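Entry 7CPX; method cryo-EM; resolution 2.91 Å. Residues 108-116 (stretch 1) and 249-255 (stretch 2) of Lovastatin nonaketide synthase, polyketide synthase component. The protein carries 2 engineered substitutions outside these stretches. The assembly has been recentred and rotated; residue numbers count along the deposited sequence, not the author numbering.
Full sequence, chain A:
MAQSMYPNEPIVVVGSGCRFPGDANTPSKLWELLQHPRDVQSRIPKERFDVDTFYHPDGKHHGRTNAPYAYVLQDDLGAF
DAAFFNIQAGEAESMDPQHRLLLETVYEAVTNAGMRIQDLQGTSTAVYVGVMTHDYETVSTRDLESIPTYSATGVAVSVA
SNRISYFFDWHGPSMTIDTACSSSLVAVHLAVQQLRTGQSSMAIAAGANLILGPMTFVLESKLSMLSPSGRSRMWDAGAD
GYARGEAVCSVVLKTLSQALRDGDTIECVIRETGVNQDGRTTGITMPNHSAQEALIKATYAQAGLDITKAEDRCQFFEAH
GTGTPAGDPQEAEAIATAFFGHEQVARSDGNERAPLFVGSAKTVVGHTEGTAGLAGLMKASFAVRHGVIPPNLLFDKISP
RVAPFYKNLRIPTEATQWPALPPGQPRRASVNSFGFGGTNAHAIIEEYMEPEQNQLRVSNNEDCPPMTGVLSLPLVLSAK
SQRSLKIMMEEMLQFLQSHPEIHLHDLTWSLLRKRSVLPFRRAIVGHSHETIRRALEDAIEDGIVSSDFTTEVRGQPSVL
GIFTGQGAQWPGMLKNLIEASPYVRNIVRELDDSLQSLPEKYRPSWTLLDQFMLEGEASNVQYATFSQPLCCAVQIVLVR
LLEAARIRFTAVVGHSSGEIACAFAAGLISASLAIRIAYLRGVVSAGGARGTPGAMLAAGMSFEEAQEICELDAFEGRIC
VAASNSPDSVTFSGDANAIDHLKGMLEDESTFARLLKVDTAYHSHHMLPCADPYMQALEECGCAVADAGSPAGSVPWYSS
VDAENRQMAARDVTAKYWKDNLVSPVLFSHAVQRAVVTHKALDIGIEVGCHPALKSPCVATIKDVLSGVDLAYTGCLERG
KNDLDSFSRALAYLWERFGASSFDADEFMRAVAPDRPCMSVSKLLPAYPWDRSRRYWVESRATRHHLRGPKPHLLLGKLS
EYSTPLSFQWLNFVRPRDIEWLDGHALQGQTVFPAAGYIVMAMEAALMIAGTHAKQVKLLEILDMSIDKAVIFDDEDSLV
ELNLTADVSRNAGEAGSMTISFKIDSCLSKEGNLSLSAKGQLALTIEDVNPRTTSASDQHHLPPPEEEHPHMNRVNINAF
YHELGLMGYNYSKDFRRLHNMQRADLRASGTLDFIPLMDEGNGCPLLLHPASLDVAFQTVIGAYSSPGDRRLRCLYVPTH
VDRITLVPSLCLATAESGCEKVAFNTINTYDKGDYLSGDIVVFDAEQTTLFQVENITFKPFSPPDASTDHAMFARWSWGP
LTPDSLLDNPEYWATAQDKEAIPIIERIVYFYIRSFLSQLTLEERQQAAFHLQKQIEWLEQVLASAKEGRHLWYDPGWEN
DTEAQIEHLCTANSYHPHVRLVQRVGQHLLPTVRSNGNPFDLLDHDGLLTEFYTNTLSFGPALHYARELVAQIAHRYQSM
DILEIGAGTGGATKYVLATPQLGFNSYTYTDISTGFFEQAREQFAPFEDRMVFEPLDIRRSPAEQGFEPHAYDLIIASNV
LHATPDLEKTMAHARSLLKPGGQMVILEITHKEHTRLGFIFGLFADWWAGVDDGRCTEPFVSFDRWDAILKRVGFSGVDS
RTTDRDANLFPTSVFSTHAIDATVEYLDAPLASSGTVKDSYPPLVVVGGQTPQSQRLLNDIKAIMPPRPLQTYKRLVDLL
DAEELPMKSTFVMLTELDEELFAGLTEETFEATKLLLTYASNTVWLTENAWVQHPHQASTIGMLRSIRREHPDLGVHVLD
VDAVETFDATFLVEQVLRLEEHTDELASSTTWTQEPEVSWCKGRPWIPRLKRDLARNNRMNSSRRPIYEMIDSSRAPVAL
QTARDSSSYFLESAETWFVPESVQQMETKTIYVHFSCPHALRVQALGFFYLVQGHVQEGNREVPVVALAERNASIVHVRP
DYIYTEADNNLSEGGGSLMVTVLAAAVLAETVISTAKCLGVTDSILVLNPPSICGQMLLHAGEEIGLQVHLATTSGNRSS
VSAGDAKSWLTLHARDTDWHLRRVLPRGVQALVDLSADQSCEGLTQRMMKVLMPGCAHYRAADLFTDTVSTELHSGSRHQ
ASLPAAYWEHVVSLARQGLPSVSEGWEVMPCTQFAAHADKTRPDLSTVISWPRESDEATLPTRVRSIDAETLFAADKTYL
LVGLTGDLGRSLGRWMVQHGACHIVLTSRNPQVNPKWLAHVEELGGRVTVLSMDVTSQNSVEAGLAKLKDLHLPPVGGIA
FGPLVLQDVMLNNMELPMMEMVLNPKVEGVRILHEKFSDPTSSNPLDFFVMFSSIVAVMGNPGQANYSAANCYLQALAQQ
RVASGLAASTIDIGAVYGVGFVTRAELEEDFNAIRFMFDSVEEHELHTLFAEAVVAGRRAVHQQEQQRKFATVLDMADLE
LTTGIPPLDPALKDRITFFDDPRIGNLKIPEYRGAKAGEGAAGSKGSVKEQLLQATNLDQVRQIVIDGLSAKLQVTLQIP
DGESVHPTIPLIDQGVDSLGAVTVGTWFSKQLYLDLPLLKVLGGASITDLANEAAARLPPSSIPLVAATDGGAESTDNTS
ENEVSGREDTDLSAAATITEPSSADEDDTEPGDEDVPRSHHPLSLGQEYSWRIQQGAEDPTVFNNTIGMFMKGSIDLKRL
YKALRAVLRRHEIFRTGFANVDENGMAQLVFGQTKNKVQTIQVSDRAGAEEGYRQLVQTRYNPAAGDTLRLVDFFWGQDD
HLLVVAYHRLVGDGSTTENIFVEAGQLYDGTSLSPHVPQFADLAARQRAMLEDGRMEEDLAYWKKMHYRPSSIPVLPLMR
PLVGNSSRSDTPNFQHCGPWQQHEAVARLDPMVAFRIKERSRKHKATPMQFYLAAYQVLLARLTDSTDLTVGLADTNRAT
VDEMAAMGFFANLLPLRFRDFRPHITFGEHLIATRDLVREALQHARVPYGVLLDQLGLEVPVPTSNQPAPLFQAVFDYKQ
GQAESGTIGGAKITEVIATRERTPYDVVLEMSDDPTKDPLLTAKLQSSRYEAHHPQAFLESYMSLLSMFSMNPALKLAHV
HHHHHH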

ATOM      1  N   GLU A 108     -14.885  27.680  33.025  1.00 87.92           N
ATOM      2  CA  GLU A 108     -14.204  28.941  33.293  1.00 87.92           C
ATOM      3  C   GLU A 108     -15.182  30.108  33.275  1.00 87.92           C
ATOM      4  O   GLU A 108     -15.094  31.016  34.108  1.00 87.92           O
ATOM      5  CB  GLU A 108     -13.091  29.166  32.272  1.00 87.92           C
ATOM      6  CG  GLU A 108     -11.906  28.235  32.431  1.00 87.92           C
ATOM      7  CD  GLU A 108     -10.897  28.382  31.310  1.00 87.92           C
ATOM      8  OE1 GLU A 108     -11.085  29.270  30.452  1.00 87.92           O
ATOM      9  OE2 GLU A 108      -9.917  27.608  31.285  1.00 87.92           O
ATOM     10  N   ALA A 109     -16.115  30.106  32.323  1.00 86.45           N
ATOM     11  CA  ALA A 109     -17.096  31.181  32.235  1.00 86.45           C
ATOM     12  C   ALA A 109     -18.040  31.161  33.426  1.00 86.45           C
ATOM     13  O   ALA A 109     -18.387  32.216  33.968  1.00 86.45           O
ATOM     14  CB  ALA A 109     -17.883  31.066  30.930  1.00 86.45           C
ATOM     15  N   VAL A 110     -18.472  29.971  33.843  1.00 86.99           N
ATOM     16  CA  VAL A 110     -19.316  29.860  35.028  1.00 86.99           C
ATOM     17  C   VAL A 110     -18.570  30.378  36.249  1.00 86.99           C
ATOM     18  O   VAL A 110     -19.131  31.101  37.081  1.00 86.99           O
ATOM     19  CB  VAL A 110     -19.773  28.401  35.214  1.00 86.99           C
ATOM     20  CG1 VAL A 110     -20.499  28.221  36.532  1.00 86.99           C
ATOM     21  CG2 VAL A 110     -20.676  27.992  34.073  1.00 86.99           C
ATOM     22  N   THR A 111     -17.296  30.013  36.374  1.00 94.28           N
ATOM     23  CA  THR A 111     -16.486  30.477  37.493  1.00 94.28           C
ATOM     24  C   THR A 111     -16.356  31.995  37.484  1.00 94.28           C
ATOM     25  O   THR A 111     -16.550  32.653  38.513  1.00 94.28           O
ATOM     26  CB  THR A 111     -15.110  29.813  37.428  1.00 94.28           C
ATOM     27  OG1 THR A 111     -15.231  28.422  37.752  1.00 94.28           O
ATOM     28  CG2 THR A 111     -14.146  30.475  38.383  1.00 94.28           C
ATOM     29  N   ASN A 112     -16.034  32.569  36.325  1.00 93.86           N
ATOM     30  CA  ASN A 112     -15.842  34.011  36.234  1.00 93.86           C
ATOM     31  C   ASN A 112     -17.141  34.756  36.504  1.00 93.86           C
ATOM     32  O   ASN A 112     -17.135  35.816  37.141  1.00 93.86           O
ATOM     33  CB  ASN A 112     -15.287  34.374  34.858  1.00 93.86           C
ATOM     34  CG  ASN A 112     -13.928  33.761  34.601  1.00 93.86           C
ATOM     35  OD1 ASN A 112     -13.187  33.453  35.533  1.00 93.86           O
ATOM     36  ND2 ASN A 112     -13.591  33.579  33.329  1.00 93.86           N
ATOM     37  N   ALA A 113     -18.264  34.220  36.027  1.00 92.37           N
ATOM     38  CA  ALA A 113     -19.557  34.832  36.300  1.00 92.37           C
ATOM     39  C   ALA A 113     -19.886  34.819  37.783  1.00 92.37           C
ATOM     40  O   ALA A 113     -20.749  35.586  38.224  1.00 92.37           O
ATOM     41  CB  ALA A 113     -20.654  34.110  35.518  1.00 92.37           C
ATOM     42  N   GLY A 114     -19.224  33.967  38.559  1.00101.59           N
ATOM     43  CA  GLY A 114     -19.460  33.905  39.986  1.00101.59           C
ATOM     44  C   GLY A 114     -20.572  32.943  40.340  1.00101.59           C
ATOM     45  O   GLY A 114     -21.481  33.286  41.103  1.00101.59           O
ATOM     46  N   MET A 115     -20.514  31.733  39.791  1.00 93.85           N
ATOM     47  CA  MET A 115     -21.559  30.738  39.977  1.00 93.85           C
ATOM     48  C   MET A 115     -20.954  29.415  40.411  1.00 93.85           C
ATOM     49  O   MET A 115     -19.926  28.986  39.880  1.00 93.85           O
ATOM     50  CB  MET A 115     -22.351  30.536  38.692  1.00 93.85           C
ATOM     51  CG  MET A 115     -23.177  31.733  38.293  1.00 93.85           C
ATOM     52  SD  MET A 115     -23.960  31.498  36.694  1.00 93.85           S
ATOM     53  CE  MET A 115     -25.066  32.898  36.670  1.00 93.85           C
ATOM     54  N   ARG A 116     -21.604  28.772  41.376  1.00105.65           N
ATOM     55  CA  ARG A 116     -21.216  27.432  41.783  1.00105.65           C
ATOM     56  C   ARG A 116     -21.888  26.407  40.882  1.00105.65           C
ATOM     57  O   ARG A 116     -23.070  26.530  40.550  1.00105.65           O
ATOM     58  CB  ARG A 116     -21.601  27.178  43.240  1.00105.65           C
ATOM     59  CG  ARG A 116     -21.178  28.274  44.200  1.00105.65           C
ATOM     60  CD  ARG A 116     -21.306  27.812  45.643  1.00105.65           C
ATOM     61  NE  ARG A 116     -22.660  27.372  45.957  1.00105.65           N
ATOM     62  CZ  ARG A 116     -23.607  28.149  46.467  1.00105.65           C
ATOM     63  NH1 ARG A 116     -23.385  29.423  46.746  1.00105.65           N
ATOM     64  NH2 ARG A 116     -24.811  27.634  46.705  1.00105.65           N
ATOM     65  N   CYS A 249     -14.570  29.606  22.860  1.00 78.71           N
ATOM     66  CA  CYS A 249     -15.127  30.654  23.701  1.00 78.71           C
ATOM     67  C   CYS A 249     -16.405  30.156  24.349  1.00 78.71           C
ATOM     68  O   CYS A 249     -17.136  29.355  23.765  1.00 78.71           O
ATOM     69  CB  CYS A 249     -15.415  31.918  22.890  1.00 78.71           C
ATOM     70  SG  CYS A 249     -15.992  33.317  23.877  1.00 78.71           S
ATOM     71  N   SER A 250     -16.660  30.623  25.565  1.00 79.59           N
ATOM     72  CA  SER A 250     -17.913  30.368  26.251  1.00 79.59           C
ATOM     73  C   SER A 250     -18.337  31.650  26.940  1.00 79.59           C
ATOM     74  O   SER A 250     -17.518  32.314  27.577  1.00 79.59           O
ATOM     75  CB  SER A 250     -17.776  29.234  27.272  1.00 79.59           C
ATOM     76  OG  SER A 250     -17.337  28.042  26.648  1.00 79.59           O
ATOM     77  N   VAL A 251     -19.612  32.000  26.806  1.00 78.27           N
ATOM     78  CA  VAL A 251     -20.144  33.241  27.345  1.00 78.27           C
ATOM     79  C   VAL A 251     -21.426  32.916  28.096  1.00 78.27           C
ATOM     80  O   VAL A 251     -22.370  32.372  27.513  1.00 78.27           O
ATOM     81  CB  VAL A 251     -20.403  34.269  26.232  1.00 78.27           C
ATOM     82  CG1 VAL A 251     -21.441  35.276  26.657  1.00 78.27           C
ATOM     83  CG2 VAL A 251     -19.111  34.967  25.855  1.00 78.27           C
ATOM     84  N   VAL A 252     -21.461  33.246  29.381  1.00 81.77           N
ATOM     85  CA  VAL A 252     -22.660  33.044  30.185  1.00 81.77           C
ATOM     86  C   VAL A 252     -23.589  34.227  29.949  1.00 81.77           C
ATOM     87  O   VAL A 252     -23.222  35.378  30.206  1.00 81.77           O
ATOM     88  CB  VAL A 252     -22.313  32.896  31.671  1.00 81.77           C
ATOM     89  CG1 VAL A 252     -23.548  32.517  32.470  1.00 81.77           C
ATOM     90  CG2 VAL A 252     -21.219  31.860  31.856  1.00 81.77           C
ATOM     91  N   LEU A 253     -24.792  33.946  29.464  1.00 77.75           N
ATOM     92  CA  LEU A 253     -25.774  34.954  29.116  1.00 77.75           C
ATOM     93  C   LEU A 253     -26.981  34.821  30.028  1.00 77.75           C
ATOM     94  O   LEU A 253     -27.417  33.709  30.343  1.00 77.75           O
ATOM     95  CB  LEU A 253     -26.210  34.803  27.659  1.00 77.75           C
ATOM     96  CG  LEU A 253     -25.120  34.964  26.604  1.00 77.75           C
ATOM     97  CD1 LEU A 253     -25.678  34.716  25.221  1.00 77.75           C
ATOM     98  CD2 LEU A 253     -24.530  36.347  26.688  1.00 77.75           C
ATOM     99  N   LYS A 254     -27.518  35.962  30.449  1.00 83.49           N
ATOM    100  CA  LYS A 254     -28.705  35.987  31.284  1.00 83.49           C
ATOM    101  C   LYS A 254     -29.483  37.251  30.970  1.00 83.49           C
ATOM    102  O   LYS A 254     -28.946  38.216  30.420  1.00 83.49           O
ATOM    103  CB  LYS A 254     -28.352  35.940  32.773  1.00 83.49           C
ATOM    104  CG  LYS A 254     -27.404  34.818  33.146  1.00 83.49           C
ATOM    105  CD  LYS A 254     -27.065  34.833  34.620  1.00 83.49           C
ATOM    106  CE  LYS A 254     -28.278  34.527  35.482  1.00 83.49           C
ATOM    107  NZ  LYS A 254     -27.925  34.326  36.913  1.00 83.49           N
ATOM    108  N   THR A 255     -30.764  37.238  31.319  1.00 84.54           N
ATOM    109  CA  THR A 255     -31.543  38.460  31.239  1.00 84.54           C
ATOM    110  C   THR A 255     -31.031  39.434  32.291  1.00 84.54           C
ATOM    111  O   THR A 255     -30.720  39.042  33.420  1.00 84.54           O
ATOM    112  CB  THR A 255     -33.031  38.180  31.449  1.00 84.54           C
ATOM    113  OG1 THR A 255     -33.301  38.019  32.846  1.00 84.54           O
ATOM    114  CG2 THR A 255     -33.454  36.921  30.710  1.00 84.54           C
TER

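Residues 108-113 form the end of a helix and residues 249-255 a strand; their axes approach to 7.7 Å with 44° between their N-to-C directions. The backbones come nearest at Ala-109 and Ser-250, whose CA atoms lie 6.1 Å apart. After the helix the chain turns in a Schellman motif: Met-115 N donates to Val-110 O (3.1 Å) and Gly-114 N to Thr-111 O (3.0 Å), with a weak second bond from Gly-114 N to Val-110 O (3.2 Å). Gly-114 has phi/psi of 89/49, where a CB would be jammed against the carbonyl O of Ala-113, so glycine fits by its own backbone geometry and not through any contact with the strand. The turn leaves Met-115 with its CA-to-CB bond toward the strand.

No hydrogen bond crosses between the stretches; the evidence points to apolar packing, with 261 Å² buried in total. Val-252 contributes most, 78 Å². Its CG2 lies 3.6 Å from Ala-109 CB, 4.3 Å from Ala-113 CB and 4.5 Å from Val-110 CG2, while its CG1 lies 4.4 Å from Met-115 SD. One branched side chain thus meets both the helix and the segment after it. Alanine suits position 109 because its single methyl occupies a tight site: Ala-109 CB is also 3.6 Å from Ser-250 O and 4.1 Å from Ser-250 CB.

Along the strand, Ser-250, Val-252 and Lys-254 point toward stretch 1, whereas Val-251 points away, as the alternation of a strand predicts. Met-115, with chi angles m, t, t, is extended enough to pass Val-252 and bring its CE to 3.2 Å from Lys-254 NZ. This close approach is not a polar bond; Lys-254 NZ, like Ser-250 OG, is hydrogen-bonded elsewhere in the structure, which helps these polar groups tolerate burial.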